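Long-range contact in NikO protein (Streptomyces tendae, PDB 4FQD), which probably transfers the enolpyruvyl group of phosphoenolpyruvate to an acceptor substrate, an essential step in nikkomycin biosynthesis: residues A[276-290]-A[309-323]. The protein carries 4 engineered substitutions. Sequence-based numbering, arbitrary orientation.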
ATOM      1  N   VAL A 276     -13.166 -19.853  -6.866  1.00 13.49           N
ATOM      2  CA  VAL A 276     -12.306 -20.219  -5.746  1.00 13.87           C
ATOM      3  C   VAL A 276     -13.114 -20.526  -4.484  1.00 12.45           C
ATOM      4  O   VAL A 276     -12.797 -21.460  -3.744  1.00 10.03           O
ATOM      5  CB  VAL A 276     -11.270 -19.106  -5.450  1.00 10.65           C
ATOM      6  CG1 VAL A 276     -10.584 -19.337  -4.114  1.00  9.96           C
ATOM      7  CG2 VAL A 276     -10.243 -19.027  -6.568  1.00 10.41           C
ATOM      8  N   LEU A 277     -14.171 -19.753  -4.255  1.00 12.59           N
ATOM      9  CA  LEU A 277     -14.903 -19.822  -2.993  1.00 10.71           C
ATOM     10  C   LEU A 277     -16.217 -20.601  -3.047  1.00 12.70           C
ATOM     11  O   LEU A 277     -16.698 -21.075  -2.018  1.00 14.05           O
ATOM     12  CB  LEU A 277     -15.170 -18.410  -2.463  1.00  9.71           C
ATOM     13  CG  LEU A 277     -13.938 -17.535  -2.222  1.00 13.03           C
ATOM     14  CD1 LEU A 277     -14.343 -16.166  -1.698  1.00  8.15           C
ATOM     15  CD2 LEU A 277     -12.972 -18.219  -1.266  1.00 10.85           C
ATOM     16  N   LEU A 278     -16.800 -20.738  -4.234  1.00 12.61           N
ATOM     17  CA  LEU A 278     -18.138 -21.318  -4.344  1.00 12.48           C
ATOM     18  C   LEU A 278     -18.210 -22.620  -5.141  1.00 12.57           C
ATOM     19  O   LEU A 278     -19.163 -23.383  -4.997  1.00 20.48           O
ATOM     20  CB  LEU A 278     -19.116 -20.293  -4.928  1.00 11.36           C
ATOM     21  CG  LEU A 278     -19.221 -18.964  -4.178  1.00 11.96           C
ATOM     22  CD1 LEU A 278     -20.189 -18.024  -4.882  1.00 12.51           C
ATOM     23  CD2 LEU A 278     -19.638 -19.188  -2.730  1.00  9.44           C
ATOM     24  N   ALA A 279     -17.211 -22.873  -5.980  1.00 15.12           N
ATOM     25  CA  ALA A 279     -17.218 -24.063  -6.826  1.00 17.88           C
ATOM     26  C   ALA A 279     -16.590 -25.270  -6.133  1.00 21.45           C
ATOM     27  O   ALA A 279     -15.799 -25.119  -5.204  1.00 21.32           O
ATOM     28  CB  ALA A 279     -16.517 -23.780  -8.147  1.00 16.15           C
ATOM     29  N   ASP A 280     -16.953 -26.466  -6.588  1.00 21.74           N
ATOM     30  CA  ASP A 280     -16.364 -27.695  -6.062  1.00 28.25           C
ATOM     31  C   ASP A 280     -15.477 -28.362  -7.111  1.00 25.17           C
ATOM     32  O   ASP A 280     -14.732 -29.294  -6.812  1.00 31.46           O
ATOM     33  CB  ASP A 280     -17.448 -28.660  -5.574  1.00 28.05           C
ATOM     34  CG  ASP A 280     -18.449 -29.003  -6.652  1.00 36.20           C
ATOM     35  OD1 ASP A 280     -18.547 -28.237  -7.631  1.00 31.98           O
ATOM     36  OD2 ASP A 280     -19.142 -30.033  -6.521  1.00 36.37           O
ATOM     37  N   GLU A 281     -15.573 -27.874  -8.343  1.00 20.98           N
ATOM     38  CA  GLU A 281     -14.682 -28.284  -9.420  1.00 21.62           C
ATOM     39  C   GLU A 281     -14.120 -27.034 -10.092  1.00 21.85           C
ATOM     40  O   GLU A 281     -14.738 -25.970 -10.022  1.00 19.20           O
ATOM     41  CB  GLU A 281     -15.424 -29.157 -10.435  1.00 23.04           C
ATOM     42  CG  GLU A 281     -15.616 -30.599  -9.991  1.00 47.55           C
ATOM     43  CD  GLU A 281     -14.301 -31.333  -9.792  1.00 56.16           C
ATOM     44  OE1 GLU A 281     -13.445 -31.293 -10.702  1.00 50.71           O
ATOM     45  OE2 GLU A 281     -14.120 -31.949  -8.721  1.00 47.67           O
ATOM     46  N   PRO A 282     -12.940 -27.152 -10.727  1.00 18.74           N
ATOM     47  CA  PRO A 282     -12.315 -26.030 -11.438  1.00 17.28           C
ATOM     48  C   PRO A 282     -13.276 -25.333 -12.397  1.00 15.90           C
ATOM     49  O   PRO A 282     -13.769 -25.948 -13.343  1.00 20.39           O
ATOM     50  CB  PRO A 282     -11.189 -26.710 -12.217  1.00 14.78           C
ATOM     51  CG  PRO A 282     -10.797 -27.849 -11.357  1.00 18.39           C
ATOM     52  CD  PRO A 282     -12.073 -28.345 -10.727  1.00 21.30           C
ATOM     53  N   LEU A 283     -13.540 -24.056 -12.139  1.00 12.37           N
ATOM     54  CA  LEU A 283     -14.498 -23.290 -12.925  1.00 11.14           C
ATOM     55  C   LEU A 283     -13.865 -22.729 -14.193  1.00 18.74           C
ATOM     56  O   LEU A 283     -12.944 -21.912 -14.135  1.00 13.15           O
ATOM     57  CB  LEU A 283     -15.079 -22.151 -12.087  1.00 12.85           C
ATOM     58  CG  LEU A 283     -16.224 -21.368 -12.731  1.00 15.44           C
ATOM     59  CD1 LEU A 283     -17.449 -22.256 -12.885  1.00 15.11           C
ATOM     60  CD2 LEU A 283     -16.554 -20.125 -11.920  1.00 11.57           C
ATOM     61  N   ARG A 284     -14.370 -23.168 -15.341  1.00 16.17           N
ATOM     62  CA  ARG A 284     -13.857 -22.709 -16.624  1.00 17.69           C
ATOM     63  C   ARG A 284     -14.510 -21.388 -17.014  1.00 17.07           C
ATOM     64  O   ARG A 284     -15.736 -21.276 -17.052  1.00 16.05           O
ATOM     65  CB  ARG A 284     -14.100 -23.766 -17.701  1.00 21.85           C
ATOM     66  CG  ARG A 284     -12.972 -23.899 -18.710  1.00 33.85           C
ATOM     67  CD  ARG A 284     -13.179 -25.113 -19.599  1.00 45.71           C
ATOM     68  NE  ARG A 284     -14.424 -25.021 -20.356  1.00 53.64           N
ATOM     69  CZ  ARG A 284     -14.519 -24.500 -21.573  1.00 39.39           C
ATOM     70  NH1 ARG A 284     -13.440 -24.024 -22.176  1.00 41.04           N
ATOM     71  NH2 ARG A 284     -15.690 -24.454 -22.190  1.00 41.02           N
ATOM     72  N   ILE A 285     -13.682 -20.385 -17.293  1.00 13.22           N
ATOM     73  CA  ILE A 285     -14.166 -19.054 -17.641  1.00 12.62           C
ATOM     74  C   ILE A 285     -13.659 -18.661 -19.026  1.00 14.91           C
ATOM     75  O   ILE A 285     -12.461 -18.458 -19.221  1.00 15.05           O
ATOM     76  CB  ILE A 285     -13.692 -18.010 -16.616  1.00 12.90           C
ATOM     77  CG1 ILE A 285     -13.956 -18.505 -15.191  1.00 15.25           C
ATOM     78  CG2 ILE A 285     -14.371 -16.672 -16.862  1.00 18.93           C
ATOM     79  CD1 ILE A 285     -13.187 -17.751 -14.128  1.00 13.86           C
ATOM     80  N   THR A 286     -14.574 -18.549 -19.984  1.00 12.75           N
ATOM     81  CA  THR A 286     -14.192 -18.312 -21.373  1.00 17.60           C
ATOM     82  C   THR A 286     -14.407 -16.869 -21.823  1.00 16.39           C
ATOM     83  O   THR A 286     -15.150 -16.109 -21.201  1.00 14.79           O
ATOM     84  CB  THR A 286     -14.952 -19.246 -22.336  1.00 17.58           C
ATOM     85  OG1 THR A 286     -16.350 -18.935 -22.305  1.00 18.26           O
ATOM     86  CG2 THR A 286     -14.746 -20.703 -21.940  1.00 20.07           C
ATOM     87  N   GLY A 287     -13.747 -16.506 -22.918  1.00 14.29           N
ATOM     88  CA  GLY A 287     -13.855 -15.177 -23.489  1.00 14.66           C
ATOM     89  C   GLY A 287     -12.818 -14.996 -24.578  1.00 16.14           C
ATOM     90  O   GLY A 287     -11.661 -15.369 -24.395  1.00 15.09           O
ATOM     91  N   PRO A 288     -13.227 -14.427 -25.723  1.00 18.70           N
ATOM     92  CA  PRO A 288     -12.314 -14.236 -26.856  1.00 13.45           C
ATOM     93  C   PRO A 288     -11.160 -13.301 -26.508  1.00 13.71           C
ATOM     94  O   PRO A 288     -11.373 -12.111 -26.276  1.00 15.74           O
ATOM     95  CB  PRO A 288     -13.210 -13.607 -27.930  1.00  7.24           C
ATOM     96  CG  PRO A 288     -14.346 -12.999 -27.177  1.00 15.29           C
ATOM     97  CD  PRO A 288     -14.573 -13.896 -26.000  1.00 15.44           C
ATOM     98  N   GLY A 289      -9.949 -13.844 -26.467  1.00 16.28           N
ATOM     99  CA  GLY A 289      -8.776 -13.059 -26.131  1.00 16.27           C
ATOM    100  C   GLY A 289      -8.731 -12.706 -24.659  1.00 17.73           C
ATOM    101  O   GLY A 289      -8.327 -11.605 -24.288  1.00 15.56           O
ATOM    102  N   ILE A 290      -9.144 -13.649 -23.817  1.00 16.72           N
ATOM    103  CA  ILE A 290      -9.169 -13.430 -22.376  1.00 16.20           C
ATOM    104  C   ILE A 290      -7.755 -13.349 -21.805  1.00 17.42           C
ATOM    105  O   ILE A 290      -7.552 -12.850 -20.697  1.00 14.23           O
ATOM    106  CB  ILE A 290      -9.967 -14.534 -21.646  1.00 17.52           C
ATOM    107  CG1 ILE A 290     -10.470 -14.031 -20.290  1.00 17.79           C
ATOM    108  CG2 ILE A 290      -9.127 -15.791 -21.487  1.00 12.37           C
ATOM    109  CD1 ILE A 290     -11.332 -15.029 -19.548  1.00 16.56           C
ATOM    110  N   VAL A 309      -3.864 -18.419  -4.690  1.00 16.02           N
ATOM    111  CA  VAL A 309      -4.946 -18.738  -5.613  1.00 18.23           C
ATOM    112  C   VAL A 309      -4.404 -19.290  -6.929  1.00 17.43           C
ATOM    113  O   VAL A 309      -3.572 -18.658  -7.580  1.00 22.35           O
ATOM    114  CB  VAL A 309      -5.824 -17.502  -5.900  1.00 18.51           C
ATOM    115  CG1 VAL A 309      -6.761 -17.768  -7.069  1.00 12.04           C
ATOM    116  CG2 VAL A 309      -6.604 -17.103  -4.655  1.00 17.28           C
ATOM    117  N   ARG A 310      -4.876 -20.471  -7.315  1.00 12.63           N
ATOM    118  CA  ARG A 310      -4.438 -21.092  -8.559  1.00 16.31           C
ATOM    119  C   ARG A 310      -5.401 -20.818  -9.710  1.00 16.38           C
ATOM    120  O   ARG A 310      -6.585 -21.146  -9.633  1.00 14.84           O
ATOM    121  CB  ARG A 310      -4.261 -22.602  -8.387  1.00 16.23           C
ATOM    122  CG  ARG A 310      -4.036 -23.328  -9.706  1.00 19.88           C
ATOM    123  CD  ARG A 310      -3.871 -24.825  -9.519  1.00 21.90           C
ATOM    124  NE  ARG A 310      -3.840 -25.519 -10.803  1.00 37.60           N
ATOM    125  CZ  ARG A 310      -3.631 -26.824 -10.948  1.00 35.68           C
ATOM    126  NH1 ARG A 310      -3.424 -27.587  -9.884  1.00 34.97           N
ATOM    127  NH2 ARG A 310      -3.623 -27.366 -12.159  1.00 36.09           N
ATOM    128  N   VAL A 311      -4.882 -20.215 -10.775  1.00 13.23           N
ATOM    129  CA  VAL A 311      -5.664 -19.968 -11.979  1.00 10.71           C
ATOM    130  C   VAL A 311      -4.888 -20.386 -13.224  1.00 18.15           C
ATOM    131  O   VAL A 311      -3.817 -19.850 -13.507  1.00 18.43           O
ATOM    132  CB  VAL A 311      -6.057 -18.485 -12.115  1.00 10.56           C
ATOM    133  CG1 VAL A 311      -6.721 -18.235 -13.462  1.00 15.08           C
ATOM    134  CG2 VAL A 311      -6.976 -18.067 -10.979  1.00 11.98           C
ATOM    135  N   ASP A 312      -5.430 -21.351 -13.961  1.00 17.72           N
ATOM    136  CA  ASP A 312      -4.817 -21.793 -15.207  1.00 17.37           C
ATOM    137  C   ASP A 312      -5.186 -20.831 -16.328  1.00 18.87           C
ATOM    138  O   ASP A 312      -6.362 -20.662 -16.645  1.00 19.04           O
ATOM    139  CB  ASP A 312      -5.276 -23.209 -15.560  1.00 19.58           C
ATOM    140  CG  ASP A 312      -4.929 -24.217 -14.482  1.00 26.46           C
ATOM    141  OD1 ASP A 312      -3.896 -24.033 -13.807  1.00 27.98           O
ATOM    142  OD2 ASP A 312      -5.693 -25.191 -14.311  1.00 28.37           O
ATOM    143  N   VAL A 313      -4.179 -20.201 -16.925  1.00 22.83           N
ATOM    144  CA  VAL A 313      -4.420 -19.198 -17.957  1.00 17.98           C
ATOM    145  C   VAL A 313      -4.190 -19.738 -19.365  1.00 23.69           C
ATOM    146  O   VAL A 313      -3.097 -20.200 -19.694  1.00 22.21           O
ATOM    147  CB  VAL A 313      -3.548 -17.948 -17.745  1.00 22.12           C
ATOM    148  CG1 VAL A 313      -3.746 -16.961 -18.886  1.00 21.49           C
ATOM    149  CG2 VAL A 313      -3.872 -17.299 -16.408  1.00 17.17           C
ATOM    150  N   GLY A 314      -5.232 -19.675 -20.188  1.00 24.58           N
ATOM    151  CA  GLY A 314      -5.140 -20.077 -21.580  1.00 20.03           C
ATOM    152  C   GLY A 314      -5.325 -18.889 -22.504  1.00 25.33           C
ATOM    153  O   GLY A 314      -5.134 -17.743 -22.099  1.00 27.97           O
ATOM    154  N   ALA A 315      -5.705 -19.160 -23.748  1.00 19.00           N
ATOM    155  CA  ALA A 315      -5.883 -18.104 -24.737  1.00 18.21           C
ATOM    156  C   ALA A 315      -7.281 -17.497 -24.668  1.00 21.44           C
ATOM    157  O   ALA A 315      -7.434 -16.287 -24.495  1.00 18.49           O
ATOM    158  CB  ALA A 315      -5.609 -18.636 -26.129  1.00 22.16           C
ATOM    159  N   ASP A 316      -8.295 -18.343 -24.808  1.00 21.22           N
ATOM    160  CA  ASP A 316      -9.679 -17.885 -24.776  1.00 19.54           C
ATOM    161  C   ASP A 316     -10.406 -18.375 -23.529  1.00 19.67           C
ATOM    162  O   ASP A 316     -11.629 -18.278 -23.437  1.00 16.67           O
ATOM    163  CB  ASP A 316     -10.430 -18.339 -26.029  1.00 18.56           C
ATOM    164  CG  ASP A 316      -9.811 -17.803 -27.304  1.00 27.43           C
ATOM    165  OD1 ASP A 316      -9.925 -16.583 -27.554  1.00 20.61           O
ATOM    166  OD2 ASP A 316      -9.219 -18.602 -28.061  1.00 34.18           O
ATOM    167  N   GLU A 317      -9.649 -18.900 -22.572  1.00 18.54           N
ATOM    168  CA  GLU A 317     -10.239 -19.395 -21.336  1.00 22.25           C
ATOM    169  C   GLU A 317      -9.265 -19.342 -20.163  1.00 18.95           C
ATOM    170  O   GLU A 317      -8.051 -19.447 -20.340  1.00 17.04           O
ATOM    171  CB  GLU A 317     -10.747 -20.829 -21.518  1.00 20.83           C
ATOM    172  CG  GLU A 317      -9.645 -21.861 -21.688  1.00 23.43           C
ATOM    173  CD  GLU A 317     -10.160 -23.285 -21.603  1.00 34.77           C
ATOM    174  OE1 GLU A 317      -9.918 -23.943 -20.569  1.00 34.95           O
ATOM    175  OE2 GLU A 317     -10.801 -23.748 -22.569  1.00 44.34           O
ATOM    176  N   VAL A 318      -9.810 -19.164 -18.965  1.00 16.25           N
ATOM    177  CA  VAL A 318      -9.035 -19.310 -17.740  1.00 17.57           C
ATOM    178  C   VAL A 318      -9.772 -20.253 -16.798  1.00 16.45           C
ATOM    179  O   VAL A 318     -10.997 -20.366 -16.851  1.00 16.14           O
ATOM    180  CB  VAL A 318      -8.776 -17.961 -17.037  1.00 15.87           C
ATOM    181  CG1 VAL A 318      -8.022 -17.019 -17.961  1.00 16.84           C
ATOM    182  CG2 VAL A 318     -10.080 -17.332 -16.573  1.00 15.81           C
ATOM    183  N   THR A 319      -9.021 -20.942 -15.947  1.00 13.31           N
ATOM    184  CA  THR A 319      -9.612 -21.915 -15.042  1.00 11.50           C
ATOM    185  C   THR A 319      -9.284 -21.599 -13.587  1.00 13.25           C
ATOM    186  O   THR A 319      -8.126 -21.659 -13.174  1.00 13.80           O
ATOM    187  CB  THR A 319      -9.153 -23.343 -15.381  1.00 17.28           C
ATOM    188  OG1 THR A 319      -9.642 -23.708 -16.677  1.00 22.05           O
ATOM    189  CG2 THR A 319      -9.682 -24.326 -14.357  1.00 13.80           C
ATOM    190  N   ALA A 320     -10.313 -21.259 -12.818  1.00  9.92           N
ATOM    191  CA  ALA A 320     -10.142 -20.929 -11.410  1.00 12.32           C
ATOM    192  C   ALA A 320     -10.431 -22.139 -10.527  1.00 11.98           C
ATOM    193  O   ALA A 320     -11.507 -22.732 -10.602  1.00 12.17           O
ATOM    194  CB  ALA A 320     -11.037 -19.762 -11.026  1.00 12.42           C
ATOM    195  N   HIS A 321      -9.463 -22.498  -9.692  1.00 11.22           N
ATOM    196  CA  HIS A 321      -9.582 -23.675  -8.838  1.00 18.47           C
ATOM    197  C   HIS A 321     -10.110 -23.322  -7.452  1.00 16.89           C
ATOM    198  O   HIS A 321      -9.688 -22.333  -6.854  1.00 15.93           O
ATOM    199  CB  HIS A 321      -8.232 -24.384  -8.712  1.00 13.82           C
ATOM    200  CG  HIS A 321      -7.723 -24.951 -10.001  1.00 19.27           C
ATOM    201  ND1 HIS A 321      -7.545 -26.302 -10.199  1.00 28.78           N
ATOM    202  CD2 HIS A 321      -7.357 -24.349 -11.156  1.00 17.71           C
ATOM    203  CE1 HIS A 321      -7.088 -26.510 -11.421  1.00 22.60           C
ATOM    204  NE2 HIS A 321      -6.966 -25.339 -12.024  1.00 21.31           N
ATOM    205  N   PRO A 322     -11.042 -24.138  -6.939  1.00 15.48           N
ATOM    206  CA  PRO A 322     -11.576 -23.979  -5.584  1.00 17.27           C
ATOM    207  C   PRO A 322     -10.480 -24.117  -4.532  1.00 15.17           C
ATOM    208  O   PRO A 322      -9.393 -24.612  -4.835  1.00 13.53           O
ATOM    209  CB  PRO A 322     -12.565 -25.142  -5.460  1.00 16.41           C
ATOM    210  CG  PRO A 322     -12.950 -25.461  -6.862  1.00 19.82           C
ATOM    211  CD  PRO A 322     -11.711 -25.228  -7.669  1.00 18.18           C
ATOM    212  N   LEU A 323     -10.770 -23.683  -3.310  1.00 14.72           N
ATOM    213  CA  LEU A 323      -9.807 -23.755  -2.217  1.00 16.13           C
ATOM    214  C   LEU A 323      -9.389 -25.187  -1.904  1.00 18.67           C
ATOM    215  O   LEU A 323     -10.221 -26.093  -1.849  1.00 20.34           O
ATOM    216  CB  LEU A 323     -10.379 -23.099  -0.958  1.00 16.62           C
ATOM    217  CG  LEU A 323     -10.495 -21.575  -0.974  1.00 15.24           C
ATOM    218  CD1 LEU A 323     -11.109 -21.076   0.322  1.00 15.70           C
ATOM    219  CD2 LEU A 323      -9.130 -20.949  -1.200  1.00 13.43           C
TER
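P282 sets the CB-CG edge of its ring over one face of the H321 imidazole, a CH-pi contact with CB 4.2 Å from the ring centroid. The opposite face carries the R310 guanidinium, and D312 fixes the ring's rotation: H321 NE2 donates to D312 OD2 at 2.6 Å, in the plane of the ring but well above that of the carboxylate. Without the imidazole, as with an alanine here, P282 and R310 would probably lose the ring between them and D312 OD2 its donor. Strand 283-286 pairs antiparallel with strand 317-320: L283 with A320 and I285 with V318 are the hydrogen-bonded pairs, and I285 N reaches V318 O at 2.7 Å, almost head-on to the carbonyl. On the face with T319, R284 bends at its third torsion (61°) and brings NH1 edge-on to E317 OE2, 2.7 Å away, a salt bridge with the guanidinium and carboxylate planes 52° apart; the hydrogen bond within it is weak. The other face is apolar, I285 CB lying 3.7 Å from V318 CG2. Beyond the strands, D316 receives G287 N on its backbone O and G289 N on OD1 (2.9 Å), holding the type II turn of 287-290. At the far end V276 O accepts L323 N on a lone pair, and the P322 ring packs against loop 279-282, its CB 3.2 Å from A279 O. The pair forms the middle of a four-stranded mixed sheet in the inverse beta/alpha barrel of this EPSP synthase-family enzyme; the intervening chain runs through helices 290-296 and 298-307 and edge strand 311-313, which returns into 317-320 as a hairpin. W271 of helix 265-278 covers I285, V294 touches V318, and L350 of helix 344-351 packs on V276.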